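Local coordinates for SspB protein (Streptomyces clavuligerus, PDB 6JUF) that probably acts as a metal-dependent DNA nuclease in the Ssp system, which senses phosphorothioate-modified DNA and defends bacteria against phage, at residues R71-D76 / Y337-E342; P87-R92 / P328-W333. All coordinates share one frame; numbering follows the deposited sequence. Where two conformers were deposited one is given.

Contact 1: R71-D76 / Y337-E342; sequences REHYGD and YPKLAE
The two-stranded antiparallel hairpin formed by strands 70-74 and 83-87 receives the first turn of the C-terminal helix 339-350 on one side, where alternate strand residues R71 and H73 face L340, K339 and E342. The H73 imidazole lies between the helix and its own neighbour: E342 CB, in one of two conformers, sits over one face, 4.0 Å from the ring centroid, in a CH-pi contact, and Y74 CD2 lies over the opposite face. K339 crosses this side chain at about a right angle, its CG 3.9 Å from H73 ND1. The lysine chain then bends at its end (chi4 -53°), placing NZ 3.1 Å from Y74 O, a hydrogen bond formed close to the carbonyl plane. The same oxygen also accepts a weak bond from H73 ND1, which helps place the imidazole. Lysine suits this place because its CG packs beside the ring while the rest of the chain runs on to a backbone oxygen. Farther up the strand, the aliphatic start of R71 touches leucine, CB to L340 CD2 3.7 Å, whereas its guanidinium is bound to G123 O. The contact thus combines aliphatic packing with one cross-segment hydrogen bond at a partly solvated surface.

Contact 2: P87-R92 / P328-W333; sequences PTWEAR and PTREDW
W89 and W333 meet offset edge to face, the edge of W89 toward the face of W333, with the centroids of their five-membered rings 5.7 Å apart and planes at 80°. Each indole also spends its N-H on a backbone carbonyl of the opposite segment: W333 NE1 donates to P87 O at 2.9 Å, and W89 NE1 to P328 O at 2.9 Å. Both acceptors lie near the plane of the donating ring, although W333 NE1 stands above the carbonyl plane of P87. In both, CG is anti to the backbone N (chi1 177° in W89). R330 CG rests 3.7 Å from the centroid of the W89 five-membered ring, over its face. Beyond it the arginine chain bends at chi3; W89 CE3 lies over one face of its guanidinium, the planes 34° apart, and R330 NH2 forms a salt bridge with E90 OE2, though the 2.4 Å between them is doubtful. R92 CB covers the W333 six-membered ring, 3.8 Å from its centroid, and P328 CD packs over the R92 guanidinium, which is paired with D98.

Outside this shell, T88 N-caps one helix, its OG1 accepting from A91 N and also bonded to K68 O, while T329 and D332 close a capping box on the other. Tryptophan fits both central places: a broad apolar surface fills the buried interface, and one N-H satisfies a carbonyl there.

In the fold
Contact 1 and contact 2 lie about 13 Å apart between centres, on the same side of the chain's centre, and contact 2 is nested in the chain loop that contact 1 closes. Strand 83-87 pairs with strand 70-74 and leads into helix 89-95, while helices 330-336 and 339-350 follow one another, so the C-terminal region meets the hairpin and the helix after it together. The contacts touch directly: L340 CD1 lies 3.5 Å from W333 CD1, and Y337 CZ lies 3.6 Å from P87 CG. Both lie away from E18, which binds magnesium in this protein but carries none in this chain, and are best read as structural packing.

Contact 1: R71-D76 / Y337-E342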
# COMPACT_ATOMS: atom_id res chain seq x y z
N ARG B 71 -1.82 13.86 -19.14
CA ARG B 71 -2.32 13.82 -20.50
C ARG B 71 -1.09 13.78 -21.40
O ARG B 71 -0.01 14.24 -20.97
CB ARG B 71 -3.18 15.06 -20.84
CG ARG B 71 -4.66 15.05 -20.42
CD ARG B 71 -5.40 14.61 -21.73
NE ARG B 71 -6.68 15.11 -21.60
CZ ARG B 71 -7.75 14.76 -22.25
NH1 ARG B 71 -7.68 13.86 -23.22
NH2 ARG B 71 -8.87 15.37 -21.90
N GLU B 72 -1.22 13.30 -22.62
CA GLU B 72 -0.11 13.28 -23.53
C GLU B 72 -0.48 14.08 -24.81
O GLU B 72 -1.65 14.12 -25.25
CB GLU B 72 0.30 11.82 -23.88
CG GLU B 72 0.79 11.03 -22.68
CD GLU B 72 1.36 9.70 -23.07
OE1 GLU B 72 1.48 9.38 -24.28
OE2 GLU B 72 1.64 8.92 -22.14
N HIS B 73 0.56 14.69 -25.38
CA HIS B 73 0.39 15.50 -26.61
C HIS B 73 1.68 15.69 -27.31
O HIS B 73 2.70 15.63 -26.67
CB HIS B 73 -0.24 16.86 -26.29
CG HIS B 73 -0.92 17.49 -27.49
ND1 HIS B 73 -0.43 18.60 -28.06
CD2 HIS B 73 -1.95 17.06 -28.31
CE1 HIS B 73 -1.19 18.94 -29.12
NE2 HIS B 73 -2.10 17.99 -29.29
N TYR B 74 1.69 15.97 -28.62
CA TYR B 74 2.97 16.31 -29.26
C TYR B 74 3.62 17.55 -28.61
O TYR B 74 2.92 18.50 -28.18
CB TYR B 74 2.80 16.54 -30.77
CG TYR B 74 1.94 15.47 -31.44
CD1 TYR B 74 2.48 14.23 -31.80
CD2 TYR B 74 0.58 15.70 -31.70
CE1 TYR B 74 1.71 13.25 -32.42
CE2 TYR B 74 -0.21 14.73 -32.30
CZ TYR B 74 0.35 13.51 -32.66
OH TYR B 74 -0.44 12.55 -33.28
N GLY B 75 4.95 17.52 -28.50
CA GLY B 75 5.72 18.69 -28.08
C GLY B 75 5.67 19.66 -29.25
O GLY B 75 5.22 19.30 -30.32
N ASP B 76 6.14 20.88 -29.05
CA ASP B 76 6.15 21.89 -30.12
C ASP B 76 7.29 21.62 -31.11
O ASP B 76 8.01 22.53 -31.56
CB ASP B 76 6.37 23.24 -29.45
CG ASP B 76 7.43 23.17 -28.39
OD1 ASP B 76 8.40 22.36 -28.53
OD2 ASP B 76 7.30 23.90 -27.39
N TYR B 337 0.58 24.55 -18.16
CA TYR B 337 0.61 23.41 -19.08
C TYR B 337 -0.43 23.48 -20.17
O TYR B 337 -1.42 22.80 -20.12
CB TYR B 337 0.38 22.12 -18.25
CG TYR B 337 1.38 21.93 -17.17
CD1 TYR B 337 2.62 21.38 -17.43
CD2 TYR B 337 1.09 22.32 -15.84
CE1 TYR B 337 3.55 21.16 -16.44
CE2 TYR B 337 2.01 22.11 -14.83
CZ TYR B 337 3.25 21.55 -15.13
OH TYR B 337 4.19 21.34 -14.14
N PRO B 338 -0.17 24.32 -21.22
CA PRO B 338 -1.22 24.55 -22.22
C PRO B 338 -1.54 23.32 -23.07
O PRO B 338 -2.59 23.23 -23.69
CB PRO B 338 -0.64 25.67 -23.07
CG PRO B 338 0.81 25.64 -22.84
CD PRO B 338 1.02 25.18 -21.41
N LYS B 339 -0.59 22.37 -23.03
CA LYS B 339 -0.80 21.07 -23.76
C LYS B 339 -1.91 20.15 -23.24
O LYS B 339 -2.51 19.41 -24.03
CB LYS B 339 0.47 20.31 -24.03
CG LYS B 339 1.15 20.81 -25.32
CD LYS B 339 2.60 21.06 -25.18
CE LYS B 339 3.02 22.00 -26.32
NZ LYS B 339 2.64 21.54 -27.69
N LEU B 340 -2.24 20.32 -21.95
CA LEU B 340 -3.48 19.65 -21.39
C LEU B 340 -4.75 19.96 -22.21
O LEU B 340 -5.42 19.05 -22.62
CB LEU B 340 -3.72 20.02 -19.91
CG LEU B 340 -2.55 19.69 -18.96
CD1 LEU B 340 -2.76 20.20 -17.56
CD2 LEU B 340 -2.43 18.16 -18.90
N ALA B 341 -5.09 21.26 -22.42
CA ALA B 341 -6.29 21.65 -23.16
C ALA B 341 -6.17 21.18 -24.64
O ALA B 341 -7.14 20.82 -25.27
CB ALA B 341 -6.54 23.16 -23.04
N GLU B 342 -4.92 21.26 -25.13
CA GLU B 342 -4.59 20.85 -26.51
C GLU B 342 -4.92 19.37 -26.73
O GLU B 342 -5.54 19.00 -27.74
CB GLU B 342 -3.13 21.17 -26.86
CG GLU B 342 -2.94 22.62 -27.32
CD GLU B 342 -4.02 23.05 -28.30
OE1 GLU B 342 -4.12 22.44 -29.39
OE2 GLU B 342 -4.77 24.00 -27.96

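Contact 2: P87-R92 / P328-W333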
# COMPACT_ATOMS: atom_id res chain seq x y z
N PRO B 87 1.43 16.71 -16.37
CA PRO B 87 0.60 16.44 -15.20
C PRO B 87 -0.76 17.19 -15.24
O PRO B 87 -0.81 18.37 -15.61
CB PRO B 87 1.47 16.96 -14.01
CG PRO B 87 2.23 18.13 -14.60
CD PRO B 87 2.51 17.70 -16.05
N THR B 88 -1.86 16.50 -14.86
CA THR B 88 -3.15 17.11 -14.87
C THR B 88 -3.33 17.91 -13.60
O THR B 88 -2.60 17.66 -12.59
CB THR B 88 -4.24 16.04 -14.95
OG1 THR B 88 -4.08 15.18 -13.80
CG2 THR B 88 -4.10 15.20 -16.19
N TRP B 89 -4.29 18.79 -13.56
CA TRP B 89 -4.59 19.53 -12.34
C TRP B 89 -5.00 18.57 -11.27
O TRP B 89 -4.71 18.80 -10.09
CB TRP B 89 -5.66 20.57 -12.67
CG TRP B 89 -6.11 21.34 -11.43
CD1 TRP B 89 -5.62 22.56 -10.97
CD2 TRP B 89 -7.16 20.97 -10.46
NE1 TRP B 89 -6.30 22.98 -9.85
CE2 TRP B 89 -7.20 22.04 -9.47
CE3 TRP B 89 -7.99 19.87 -10.31
CZ2 TRP B 89 -8.13 22.05 -8.42
CZ3 TRP B 89 -8.88 19.85 -9.24
CH2 TRP B 89 -8.96 20.92 -8.32
N GLU B 90 -5.69 17.46 -11.63
CA GLU B 90 -6.06 16.49 -10.62
C GLU B 90 -4.86 15.86 -9.91
O GLU B 90 -4.89 15.56 -8.70
CB GLU B 90 -7.02 15.37 -11.20
CG GLU B 90 -8.43 15.86 -11.48
CD GLU B 90 -8.59 16.74 -12.70
OE1 GLU B 90 -7.62 16.84 -13.56
OE2 GLU B 90 -9.66 17.30 -12.83
N ALA B 91 -3.78 15.60 -10.66
CA ALA B 91 -2.57 15.07 -10.05
C ALA B 91 -1.96 16.13 -9.12
O ALA B 91 -1.54 15.79 -8.00
CB ALA B 91 -1.55 14.67 -11.11
N ARG B 92 -1.96 17.41 -9.51
CA ARG B 92 -1.49 18.46 -8.60
C ARG B 92 -2.36 18.46 -7.31
O ARG B 92 -1.80 18.66 -6.24
CB ARG B 92 -1.58 19.83 -9.28
CG ARG B 92 -1.37 21.05 -8.40
CD ARG B 92 0.04 21.07 -7.84
NE ARG B 92 0.32 22.20 -6.92
CZ ARG B 92 0.08 22.19 -5.61
NH1 ARG B 92 -0.53 21.15 -5.01
NH2 ARG B 92 0.41 23.27 -4.88
N PRO B 328 -2.88 26.24 -6.99
CA PRO B 328 -3.29 26.78 -8.30
C PRO B 328 -4.72 26.46 -8.69
O PRO B 328 -5.16 25.30 -8.46
CB PRO B 328 -2.38 26.07 -9.29
CG PRO B 328 -1.95 24.81 -8.60
CD PRO B 328 -1.97 25.05 -7.11
N THR B 329 -5.42 27.43 -9.29
CA THR B 329 -6.70 27.16 -9.95
C THR B 329 -6.47 26.27 -11.18
O THR B 329 -5.31 26.11 -11.64
CB THR B 329 -7.38 28.44 -10.38
OG1 THR B 329 -6.60 29.14 -11.37
CG2 THR B 329 -7.64 29.35 -9.13
N ARG B 330 -7.54 25.73 -11.74
CA ARG B 330 -7.40 25.00 -13.00
C ARG B 330 -6.83 25.96 -14.07
O ARG B 330 -6.05 25.54 -14.96
CB ARG B 330 -8.76 24.41 -13.38
CG ARG B 330 -9.31 23.43 -12.32
CD ARG B 330 -10.64 22.78 -12.68
NE ARG B 330 -10.23 21.63 -13.37
CZ ARG B 330 -10.28 20.35 -12.97
NH1 ARG B 330 -10.98 19.88 -11.91
NH2 ARG B 330 -9.72 19.53 -13.76
N GLU B 331 -7.18 27.24 -13.98
CA GLU B 331 -6.79 28.20 -15.01
C GLU B 331 -5.30 28.47 -14.92
O GLU B 331 -4.62 28.63 -15.93
CB GLU B 331 -7.58 29.53 -14.81
CG GLU B 331 -9.09 29.53 -15.08
CD GLU B 331 -9.96 28.63 -14.17
OE1 GLU B 331 -11.06 28.22 -14.63
OE2 GLU B 331 -9.60 28.31 -12.98
N ASP B 332 -4.79 28.59 -13.71
CA ASP B 332 -3.39 28.80 -13.42
C ASP B 332 -2.59 27.64 -13.94
O ASP B 332 -1.55 27.80 -14.60
CB ASP B 332 -3.10 28.84 -11.93
CG ASP B 332 -3.64 30.07 -11.23
OD1 ASP B 332 -3.80 31.15 -11.82
OD2 ASP B 332 -3.86 29.92 -9.98
N TRP B 333 -3.10 26.44 -13.64
CA TRP B 333 -2.45 25.23 -14.14
C TRP B 333 -2.46 25.10 -15.65
O TRP B 333 -1.42 24.66 -16.24
CB TRP B 333 -3.14 24.03 -13.45
CG TRP B 333 -2.36 22.76 -13.51
CD1 TRP B 333 -2.58 21.66 -14.33
CD2 TRP B 333 -1.21 22.42 -12.70
NE1 TRP B 333 -1.61 20.68 -14.10
CE2 TRP B 333 -0.76 21.08 -13.11
CE3 TRP B 333 -0.49 23.10 -11.69
CZ2 TRP B 333 0.34 20.47 -12.52
CZ3 TRP B 333 0.63 22.49 -11.11
CH2 TRP B 333 1.05 21.19 -11.51